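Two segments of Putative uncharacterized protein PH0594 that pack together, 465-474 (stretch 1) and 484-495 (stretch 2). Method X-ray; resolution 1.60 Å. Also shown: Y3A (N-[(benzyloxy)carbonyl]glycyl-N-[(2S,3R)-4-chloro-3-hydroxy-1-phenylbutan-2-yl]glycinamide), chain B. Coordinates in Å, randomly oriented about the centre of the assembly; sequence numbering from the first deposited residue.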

# COMPACT_ATOMS: atom_id res chain seq x y z
N ILE A 465 -13.67 -40.87 10.68
CA ILE A 465 -13.27 -39.65 11.35
C ILE A 465 -13.76 -39.65 12.80
O ILE A 465 -14.89 -40.13 13.10
CB ILE A 465 -13.89 -38.41 10.65
CG1 ILE A 465 -13.55 -38.38 9.15
CG2 ILE A 465 -13.55 -37.08 11.31
CD1 ILE A 465 -14.44 -37.45 8.30
N SER A 466 -12.98 -39.11 13.73
CA SER A 466 -13.36 -38.97 15.15
C SER A 466 -13.50 -40.33 15.78
O SER A 466 -12.54 -41.09 15.77
CB SER A 466 -14.61 -38.07 15.25
OG SER A 466 -14.70 -37.72 16.62
N TYR A 467 -14.69 -40.68 16.30
CA TYR A 467 -14.87 -42.04 16.84
C TYR A 467 -14.60 -43.09 15.71
O TYR A 467 -14.17 -44.23 16.00
CB TYR A 467 -16.25 -42.18 17.51
CG TYR A 467 -16.37 -43.49 18.26
CD1 TYR A 467 -15.68 -43.66 19.48
CD2 TYR A 467 -17.01 -44.59 17.73
CE1 TYR A 467 -15.75 -44.85 20.18
CE2 TYR A 467 -17.09 -45.78 18.40
CZ TYR A 467 -16.45 -45.95 19.63
OH TYR A 467 -16.45 -47.16 20.34
N GLY A 468 -14.84 -42.68 14.43
CA GLY A 468 -14.62 -43.55 13.31
C GLY A 468 -13.11 -43.75 13.07
O GLY A 468 -12.69 -44.78 12.55
N GLY A 469 -12.36 -42.73 13.42
CA GLY A 469 -10.87 -42.77 13.39
C GLY A 469 -10.33 -43.65 14.50
O GLY A 469 -9.48 -44.56 14.28
N TYR A 470 -10.84 -43.50 15.73
CA TYR A 470 -10.59 -44.46 16.80
C TYR A 470 -10.81 -45.86 16.27
O TYR A 470 -10.08 -46.82 16.53
CB TYR A 470 -11.59 -44.18 17.98
CG TYR A 470 -11.64 -45.33 18.97
CD1 TYR A 470 -10.64 -45.57 19.82
CD2 TYR A 470 -12.73 -46.17 19.02
CE1 TYR A 470 -10.70 -46.62 20.71
CE2 TYR A 470 -12.85 -47.20 19.89
CZ TYR A 470 -11.80 -47.42 20.80
OH TYR A 470 -11.86 -48.52 21.69
N MET A 471 -12.00 -46.09 15.69
CA MET A 471 -12.33 -47.47 15.32
C MET A 471 -11.52 -48.04 14.15
O MET A 471 -11.23 -49.22 14.14
CB MET A 471 -13.77 -47.59 14.91
CG MET A 471 -14.30 -49.02 14.74
SD MET A 471 -14.40 -49.87 16.32
CE MET A 471 -15.56 -48.91 17.24
N THR A 472 -11.06 -47.20 13.26
CA THR A 472 -10.10 -47.56 12.24
C THR A 472 -8.77 -47.97 12.90
O THR A 472 -8.19 -49.00 12.58
CB THR A 472 -9.84 -46.38 11.24
OG1 THR A 472 -11.07 -46.13 10.52
CG2 THR A 472 -8.76 -46.70 10.21
N ASN A 473 -8.29 -47.11 13.80
CA ASN A 473 -7.08 -47.45 14.59
C ASN A 473 -7.20 -48.81 15.26
O ASN A 473 -6.35 -49.73 15.24
CB ASN A 473 -6.78 -46.41 15.68
CG ASN A 473 -6.48 -45.02 15.17
OD1 ASN A 473 -6.13 -44.82 13.99
ND2 ASN A 473 -6.56 -44.02 16.10
N TRP A 474 -8.35 -48.98 15.94
CA TRP A 474 -8.63 -50.17 16.72
C TRP A 474 -8.70 -51.38 15.87
O TRP A 474 -8.06 -52.41 16.11
CB TRP A 474 -9.94 -49.94 17.43
CG TRP A 474 -10.29 -51.04 18.43
CD1 TRP A 474 -11.37 -51.85 18.33
CD2 TRP A 474 -9.70 -51.32 19.76
NE1 TRP A 474 -11.46 -52.70 19.38
CE2 TRP A 474 -10.45 -52.43 20.30
CE3 TRP A 474 -8.60 -50.85 20.46
CZ2 TRP A 474 -10.22 -52.91 21.55
CZ3 TRP A 474 -8.31 -51.39 21.69
CH2 TRP A 474 -9.07 -52.40 22.25
N ALA A 484 -5.75 -51.85 4.43
CA ALA A 484 -5.42 -50.42 4.51
C ALA A 484 -6.39 -49.73 5.40
O ALA A 484 -7.55 -50.09 5.46
CB ALA A 484 -5.50 -49.79 3.10
N GLY A 485 -5.96 -48.64 6.00
CA GLY A 485 -6.76 -47.78 6.80
C GLY A 485 -6.50 -46.31 6.59
O GLY A 485 -5.34 -45.92 6.26
N ILE A 486 -7.54 -45.50 6.72
CA ILE A 486 -7.42 -44.02 6.79
C ILE A 486 -8.10 -43.59 8.03
O ILE A 486 -9.35 -43.66 8.13
CB ILE A 486 -7.93 -43.28 5.53
CG1 ILE A 486 -7.23 -43.80 4.24
CG2 ILE A 486 -7.73 -41.76 5.76
CD1 ILE A 486 -7.60 -42.98 3.00
N SER A 487 -7.33 -43.15 9.02
CA SER A 487 -7.89 -42.72 10.32
C SER A 487 -7.75 -41.22 10.44
O SER A 487 -6.65 -40.68 10.33
CB SER A 487 -7.08 -43.38 11.42
OG SER A 487 -7.28 -42.79 12.71
N GLU A 488 -8.83 -40.52 10.72
CA GLU A 488 -8.82 -39.03 10.71
C GLU A 488 -9.33 -38.50 12.03
O GLU A 488 -10.33 -38.93 12.58
CB GLU A 488 -9.69 -38.49 9.61
CG GLU A 488 -9.59 -39.21 8.31
CD GLU A 488 -10.22 -38.43 7.19
OE1 GLU A 488 -10.08 -37.17 7.23
OE2 GLU A 488 -10.93 -39.08 6.33
N ASN A 489 -8.55 -37.56 12.60
CA ASN A 489 -8.99 -36.79 13.73
C ASN A 489 -9.58 -37.72 14.83
O ASN A 489 -10.63 -37.46 15.40
CB ASN A 489 -9.98 -35.70 13.33
CG ASN A 489 -9.37 -34.67 12.42
OD1 ASN A 489 -9.18 -34.96 11.19
ND2 ASN A 489 -9.03 -33.50 12.98
N GLY A 490 -8.83 -38.80 15.07
CA GLY A 490 -9.27 -39.95 15.86
C GLY A 490 -8.89 -39.95 17.32
O GLY A 490 -8.53 -38.97 17.85
N ILE A 491 -9.04 -41.08 17.94
CA ILE A 491 -8.47 -41.39 19.24
C ILE A 491 -7.62 -42.63 19.17
O ILE A 491 -8.02 -43.64 18.64
CB ILE A 491 -9.62 -41.60 20.29
CG1 ILE A 491 -10.54 -40.41 20.39
CG2 ILE A 491 -8.99 -41.95 21.67
CD1 ILE A 491 -11.88 -40.62 19.62
N SER A 492 -6.41 -42.49 19.69
CA SER A 492 -5.48 -43.57 19.99
C SER A 492 -5.29 -43.84 21.50
O SER A 492 -4.92 -44.97 21.80
CB SER A 492 -4.08 -43.47 19.32
OG SER A 492 -3.35 -42.36 19.76
N TYR A 493 -5.48 -42.83 22.34
CA TYR A 493 -5.34 -43.00 23.75
C TYR A 493 -6.34 -42.26 24.56
O TYR A 493 -6.34 -41.00 24.60
CB TYR A 493 -3.89 -42.60 24.18
CG TYR A 493 -3.47 -42.85 25.61
CD1 TYR A 493 -4.17 -43.79 26.44
CD2 TYR A 493 -2.34 -42.32 26.16
CE1 TYR A 493 -3.79 -44.06 27.72
CE2 TYR A 493 -1.95 -42.58 27.43
CZ TYR A 493 -2.68 -43.45 28.26
OH TYR A 493 -2.25 -43.76 29.49
N TRP A 494 -7.26 -43.00 25.22
CA TRP A 494 -8.29 -42.32 25.96
C TRP A 494 -7.82 -41.43 27.09
O TRP A 494 -8.51 -40.43 27.43
CB TRP A 494 -9.35 -43.31 26.48
CG TRP A 494 -10.09 -43.96 25.35
CD1 TRP A 494 -10.03 -45.28 24.94
CD2 TRP A 494 -11.06 -43.31 24.50
NE1 TRP A 494 -10.90 -45.47 23.87
CE2 TRP A 494 -11.49 -44.29 23.55
CE3 TRP A 494 -11.54 -42.03 24.41
CZ2 TRP A 494 -12.46 -44.04 22.59
CZ3 TRP A 494 -12.52 -41.78 23.45
CH2 TRP A 494 -12.93 -42.76 22.54
N LEU A 495 -6.71 -41.72 27.75
CA LEU A 495 -6.38 -40.93 28.90
C LEU A 495 -6.04 -39.50 28.50
O LEU A 495 -6.45 -38.53 29.16
CB LEU A 495 -5.18 -41.48 29.71
CG LEU A 495 -4.96 -40.82 31.06
CD1 LEU A 495 -6.12 -40.96 32.03
CD2 LEU A 495 -3.75 -41.34 31.80
N3 Y3A B . -20.02 -35.10 19.96
CA3 Y3A B . -19.16 -36.23 20.36
C3 Y3A B . -17.81 -35.96 19.69
O3 Y3A B . -17.38 -34.90 19.28
C4 Y3A B . -16.04 -37.24 17.09
O4 Y3A B . -16.74 -38.41 16.88
CA4 Y3A B . -15.78 -37.11 18.58
N4 Y3A B . -17.11 -37.26 19.23
CB4 Y3A B . -15.00 -38.29 19.24
CG4 Y3A B . -14.79 -38.12 20.70
CD1 Y3A B . -14.03 -37.10 21.29
CD2 Y3A B . -15.32 -39.07 21.57
CE1 Y3A B . -13.83 -37.00 22.66
CE2 Y3A B . -15.13 -38.98 22.94
CZ4 Y3A B . -14.43 -37.94 23.47
C15 Y3A B . -16.40 -35.91 16.34

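The contact between the two stretches, which buries 645 Å² in total, is built largely round Ile491, Tyr470 and Trp494. Helix 467-474 runs against strand 484-488 at 142° between their N-to-C directions, with the axes approaching to 6.5 Å, and the segment that follows the strand carries the chain along the helix to Trp494.

Ile491 loses the most surface, 70 Å². Its side chain leaves the backbone sideways to the helix and lies along the first helical turn, where CD1 is 3.9 Å from CB of Tyr470 and 3.9 Å from O of Ser466. A branched aliphatic chain suits this buried position, since it fills space without bringing a polar group that would need a partner. Its backbone adds a polar contact: O of Ile491 accepts a hydrogen bond from ND2 of Asn473 (3.0 Å) and also receives a CA-H...O contact from CA of Tyr470 (3.3 Å), so that one carbonyl meets two residues of the helix.

Tyr470, with 69 Å² covered, bridges Ile491 and Trp494. With chi1 in the t well, its ring reaches the indole, and CE1 of Tyr470 lies 3.6 Å from CZ2 of Trp494. The ring of Tyr470 and the six-membered ring of Trp494 form an oblique pair, with centroids 5.0 Å apart and planes at 55°; CZ2 of Trp494 sits over one face of the tyrosine ring. The CA-to-CB bond of Trp494 points sideways, but the end of its side chain comes nearer the helix, and the edge of the indole also meets Tyr467, with CZ2 of Trp494 4.2 Å from CE1 of Tyr467. The hydroxyls of both tyrosines and NE1 of Trp494 are satisfied elsewhere in the structure, leaving the carbon portions of the rings free to pack.

Further along the helix, the contact becomes more polar. Asn473 points toward stretch 2 and uses both ends of its amide: while ND2 serves Ile491, OD1 of Asn473 accepts a hydrogen bond from OG of Ser487 at 2.7 Å. Beside it, Thr472 turns CG2 to the strand, 3.7 Å from O of Ile486, while OG1 of Thr472 bonds back to O of Gly468 (2.9 Å).

Close packing at the centre depends on two glycines. CA of Gly469 lies 4.1 Å from CA of Gly490, and a CB on Gly469 would clash with O of Glu488 and CA of Gly490. Before the helix, Ile465 forms a parallel bridge with Glu488, and N of Ser466 donates to O of Glu488 (2.9 Å). The two side chains share a face of the sheet, CG1 of Ile465 lying 3.9 Å from CD of Glu488.

Ser466 also carries the ligand, its OG bonded covalently to C4 of Y3A (1.5 Å), and N of Tyr467 donates to O4 of Y3A (3.1 Å). CD1 of Ile491 reaches CB4 of Y3A at 3.9 Å, so the residue most covered by the other stretch also touches the bound group.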